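Local coordinates for hypothetical protein (Parabacteroides merdae, PDB 4OO3), which is a putative oxidoreductase that probably binds a nicotinamide dinucleotide through its Rossmann-fold domain, its substrate being unknown, at residues Val227-Tyr239 / Leu415-Tyr427. Numbering follows the deposited sequence.
Sequences VQWEAFPDQIIDY and LPDWEVPNMLAKY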
# COMPACT_ATOMS: atom_id res chain seq x y z
N VAL A 227 -6.04 9.16 1.83
CA VAL A 227 -6.84 10.40 1.82
C VAL A 227 -8.33 10.07 1.64
O VAL A 227 -9.16 10.67 2.31
CB VAL A 227 -6.31 11.57 0.91
CG1 VAL A 227 -4.95 11.30 0.29
CG2 VAL A 227 -7.33 12.05 -0.11
N GLN A 228 -8.65 9.10 0.79
CA GLN A 228 -10.03 8.59 0.67
C GLN A 228 -10.54 7.99 1.98
O GLN A 228 -11.62 8.32 2.46
CB GLN A 228 -10.10 7.51 -0.42
CG GLN A 228 -9.79 8.00 -1.83
CD GLN A 228 -9.86 6.91 -2.89
OE1 GLN A 228 -9.96 5.71 -2.59
NE2 GLN A 228 -9.82 7.33 -4.15
N TRP A 229 -9.74 7.10 2.56
CA TRP A 229 -10.16 6.30 3.70
C TRP A 229 -10.23 7.10 5.01
O TRP A 229 -11.16 6.93 5.81
CB TRP A 229 -9.21 5.10 3.83
CG TRP A 229 -9.67 4.05 4.75
CD1 TRP A 229 -10.60 3.07 4.50
CD2 TRP A 229 -9.23 3.86 6.09
NE1 TRP A 229 -10.76 2.28 5.60
CE2 TRP A 229 -9.93 2.74 6.60
CE3 TRP A 229 -8.31 4.51 6.91
CZ2 TRP A 229 -9.74 2.28 7.89
CZ3 TRP A 229 -8.13 4.05 8.19
CH2 TRP A 229 -8.84 2.94 8.67
N GLU A 230 -9.26 7.98 5.23
CA GLU A 230 -9.27 8.82 6.43
C GLU A 230 -10.24 10.00 6.33
O GLU A 230 -10.97 10.29 7.27
CB GLU A 230 -7.88 9.38 6.70
CG GLU A 230 -6.84 8.35 7.10
CD GLU A 230 -5.43 8.88 7.01
OE1 GLU A 230 -5.22 9.93 6.36
OE2 GLU A 230 -4.51 8.27 7.57
N ALA A 231 -10.25 10.67 5.18
CA ALA A 231 -10.92 11.96 5.05
C ALA A 231 -12.33 11.86 4.49
O ALA A 231 -13.11 12.81 4.61
CB ALA A 231 -10.08 12.90 4.19
N PHE A 232 -12.66 10.72 3.89
CA PHE A 232 -14.02 10.46 3.39
C PHE A 232 -14.48 9.06 3.78
O PHE A 232 -14.84 8.26 2.91
CB PHE A 232 -14.06 10.64 1.86
CG PHE A 232 -13.54 11.98 1.39
CD1 PHE A 232 -12.18 12.18 1.22
CD2 PHE A 232 -14.41 13.02 1.13
CE1 PHE A 232 -11.69 13.40 0.80
CE2 PHE A 232 -13.93 14.25 0.70
CZ PHE A 232 -12.57 14.44 0.53
N PRO A 233 -14.51 8.76 5.10
CA PRO A 233 -14.75 7.39 5.54
C PRO A 233 -16.00 6.76 4.94
O PRO A 233 -17.08 7.34 5.02
CB PRO A 233 -14.89 7.51 7.07
CG PRO A 233 -14.34 8.85 7.42
CD PRO A 233 -14.54 9.72 6.22
N ASP A 234 -15.84 5.61 4.31
CA ASP A 234 -16.97 4.82 3.78
C ASP A 234 -17.82 5.54 2.72
O ASP A 234 -18.88 5.05 2.37
CB ASP A 234 -17.86 4.34 4.93
CG ASP A 234 -17.12 3.45 5.92
OD1 ASP A 234 -16.00 3.01 5.60
OD2 ASP A 234 -17.66 3.19 7.01
N GLN A 235 -17.35 6.68 2.21
CA GLN A 235 -18.02 7.36 1.10
C GLN A 235 -17.56 6.76 -0.22
O GLN A 235 -16.35 6.58 -0.43
CB GLN A 235 -17.72 8.86 1.12
CG GLN A 235 -18.18 9.57 2.39
CD GLN A 235 -17.76 11.02 2.40
OE1 GLN A 235 -17.84 11.71 1.39
NE2 GLN A 235 -17.31 11.50 3.56
N ILE A 236 -18.51 6.48 -1.10
CA ILE A 236 -18.23 5.95 -2.43
C ILE A 236 -17.71 7.08 -3.30
O ILE A 236 -18.39 8.08 -3.48
CB ILE A 236 -19.50 5.35 -3.07
CG1 ILE A 236 -19.99 4.15 -2.24
CG2 ILE A 236 -19.23 4.93 -4.52
CD1 ILE A 236 -21.21 3.46 -2.77
N ILE A 237 -16.49 6.94 -3.82
CA ILE A 237 -15.91 7.96 -4.69
C ILE A 237 -16.17 7.57 -6.14
O ILE A 237 -15.78 6.48 -6.58
CB ILE A 237 -14.38 8.11 -4.48
CG1 ILE A 237 -14.03 8.27 -2.99
CG2 ILE A 237 -13.83 9.27 -5.30
CD1 ILE A 237 -14.57 9.53 -2.33
N ASP A 238 -16.86 8.44 -6.89
CA ASP A 238 -17.08 8.24 -8.31
C ASP A 238 -15.97 8.97 -9.06
O ASP A 238 -15.96 10.20 -9.12
CB ASP A 238 -18.46 8.78 -8.72
CG ASP A 238 -18.77 8.56 -10.21
OD1 ASP A 238 -17.90 8.06 -10.96
OD2 ASP A 238 -19.90 8.89 -10.62
N TYR A 239 -15.04 8.22 -9.63
CA TYR A 239 -13.84 8.83 -10.21
C TYR A 239 -14.16 9.67 -11.45
O TYR A 239 -13.42 10.58 -11.79
CB TYR A 239 -12.75 7.77 -10.48
CG TYR A 239 -12.94 6.92 -11.72
CD1 TYR A 239 -12.59 7.41 -12.97
CD2 TYR A 239 -13.43 5.62 -11.63
CE1 TYR A 239 -12.75 6.64 -14.10
CE2 TYR A 239 -13.59 4.85 -12.76
CZ TYR A 239 -13.25 5.37 -13.99
OH TYR A 239 -13.40 4.63 -15.13
N LEU A 415 -17.46 -7.68 -1.34
CA LEU A 415 -16.85 -6.65 -0.51
C LEU A 415 -17.89 -5.59 -0.15
O LEU A 415 -18.92 -5.50 -0.80
CB LEU A 415 -15.69 -5.99 -1.25
CG LEU A 415 -14.51 -6.91 -1.53
CD1 LEU A 415 -13.65 -6.33 -2.64
CD2 LEU A 415 -13.70 -7.14 -0.26
N PRO A 416 -17.61 -4.77 0.87
CA PRO A 416 -18.49 -3.62 1.14
C PRO A 416 -18.58 -2.62 -0.03
O PRO A 416 -17.62 -2.48 -0.80
CB PRO A 416 -17.88 -2.96 2.38
CG PRO A 416 -16.55 -3.60 2.58
CD PRO A 416 -16.60 -4.94 1.94
N ASP A 417 -19.72 -1.95 -0.12
CA ASP A 417 -20.07 -1.02 -1.20
C ASP A 417 -18.93 -0.21 -1.78
O ASP A 417 -18.74 -0.17 -2.99
CB ASP A 417 -21.11 -0.01 -0.68
CG ASP A 417 -22.52 -0.58 -0.64
OD1 ASP A 417 -22.70 -1.80 -0.88
OD2 ASP A 417 -23.45 0.22 -0.37
N TRP A 418 -18.20 0.46 -0.90
CA TRP A 418 -17.24 1.49 -1.31
C TRP A 418 -15.93 0.95 -1.89
O TRP A 418 -15.22 1.69 -2.57
CB TRP A 418 -16.96 2.44 -0.14
CG TRP A 418 -16.57 1.74 1.14
CD1 TRP A 418 -17.41 1.34 2.14
CD2 TRP A 418 -15.26 1.34 1.54
NE1 TRP A 418 -16.70 0.72 3.14
CE2 TRP A 418 -15.37 0.72 2.80
CE3 TRP A 418 -13.99 1.46 0.96
CZ2 TRP A 418 -14.27 0.21 3.49
CZ3 TRP A 418 -12.89 0.95 1.65
CH2 TRP A 418 -13.04 0.33 2.90
N GLU A 419 -15.61 -0.32 -1.65
CA GLU A 419 -14.27 -0.84 -1.93
C GLU A 419 -13.87 -0.84 -3.42
O GLU A 419 -12.82 -0.30 -3.77
CB GLU A 419 -14.08 -2.24 -1.33
CG GLU A 419 -13.74 -2.22 0.16
CD GLU A 419 -12.25 -2.08 0.44
OE1 GLU A 419 -11.50 -1.54 -0.41
OE2 GLU A 419 -11.80 -2.52 1.52
N VAL A 420 -14.69 -1.42 -4.28
CA VAL A 420 -14.36 -1.49 -5.70
C VAL A 420 -14.34 -0.10 -6.34
O VAL A 420 -13.33 0.29 -6.93
CB VAL A 420 -15.30 -2.44 -6.48
CG1 VAL A 420 -15.10 -2.30 -7.99
CG2 VAL A 420 -15.07 -3.88 -6.04
N PRO A 421 -15.43 0.67 -6.19
CA PRO A 421 -15.37 2.01 -6.79
C PRO A 421 -14.18 2.85 -6.27
O PRO A 421 -13.58 3.58 -7.05
CB PRO A 421 -16.72 2.64 -6.42
CG PRO A 421 -17.33 1.76 -5.39
CD PRO A 421 -16.74 0.40 -5.56
N ASN A 422 -13.84 2.72 -4.99
CA ASN A 422 -12.72 3.48 -4.42
C ASN A 422 -11.33 2.98 -4.81
O ASN A 422 -10.40 3.78 -4.89
CB ASN A 422 -12.86 3.59 -2.90
CG ASN A 422 -14.08 4.38 -2.48
OD1 ASN A 422 -14.85 4.86 -3.33
ND2 ASN A 422 -14.27 4.54 -1.18
N MSE A 423 -11.19 1.68 -5.06
CA MSE A 423 -9.95 1.14 -5.64
C MSE A 423 -9.78 1.74 -7.02
O MSE A 423 -8.70 2.21 -7.38
CB MSE A 423 -9.95 -0.39 -5.70
CG MSE A 423 -9.68 -1.01 -4.33
SE MSE A 423 -9.49 -2.97 -4.45
CE MSE A 423 -11.38 -3.50 -4.52
N LEU A 424 -10.86 1.75 -7.80
CA LEU A 424 -10.83 2.38 -9.12
C LEU A 424 -10.53 3.88 -9.06
O LEU A 424 -9.73 4.37 -9.85
CB LEU A 424 -12.14 2.14 -9.86
CG LEU A 424 -12.34 0.72 -10.41
CD1 LEU A 424 -13.73 0.61 -11.01
CD2 LEU A 424 -11.27 0.39 -11.44
N ALA A 425 -11.16 4.61 -8.14
CA ALA A 425 -10.88 6.04 -8.00
C ALA A 425 -9.42 6.28 -7.66
O ALA A 425 -8.80 7.22 -8.17
CB ALA A 425 -11.78 6.68 -6.95
N LYS A 426 -8.88 5.40 -6.82
CA LYS A 426 -7.50 5.47 -6.39
C LYS A 426 -6.57 5.33 -7.58
O LYS A 426 -5.69 6.16 -7.79
CB LYS A 426 -7.25 4.33 -5.40
CG LYS A 426 -5.88 4.33 -4.74
CD LYS A 426 -5.37 2.91 -4.52
CE LYS A 426 -6.36 2.03 -3.79
NZ LYS A 426 -5.91 0.62 -3.67
N TYR A 427 -6.77 4.25 -8.35
CA TYR A 427 -5.93 3.96 -9.51
C TYR A 427 -6.15 4.95 -10.65
O TYR A 427 -5.22 5.23 -11.41
CB TYR A 427 -6.11 2.51 -9.98
CG TYR A 427 -5.47 1.52 -9.05
CD1 TYR A 427 -4.10 1.49 -8.90
CD2 TYR A 427 -6.24 0.62 -8.31
CE1 TYR A 427 -3.50 0.60 -8.02
CE2 TYR A 427 -5.65 -0.27 -7.44
CZ TYR A 427 -4.28 -0.27 -7.30
OH TYR A 427 -3.67 -1.15 -6.45
O HOH W 1 -14.73 5.46 -8.75
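The amide of Asn422 grips the extended chain of 235-237 at two points: its ND2 donates to Gln235 O (3.0 Å, nearly straight at 163°), and its OD1 accepts from Ile237 N (2.7 Å). Held at both ends, the amide is fixed in rotation. A leucine in its place would probably leave Ile237 N and Gln235 O without these mates and the loop less firmly tied to helix 419-439. Ile236 lays CG2 against Pro421 CG (3.8 Å), while Ile237 turns its own CG2 to Ala425 CB. With CG between backbone N and carbonyl carbon (chi1 51°), the indole of Trp418 turns one face to Asp234, whose CA makes a CH-pi contact 4.1 Å from the centroid of the five-membered ring. The type II turn Phe232-Gln235 leads from helix 220-231 into this loop; helix 419-439 also lies against helix 125-140 (Leu424 on Phe135), consistent with a place where the Rossmann and C-terminal parts meet. Farther along, a water links Ile237 O, Tyr239 N and Pro421 O, and Tyr239 CB packs on Ala425 CA (3.6 Å). At the exposed edge, Asp234 OD1 has a salt bridge to Arg161; behind the loop, Ile294 of strand 282-294 backs Ile237.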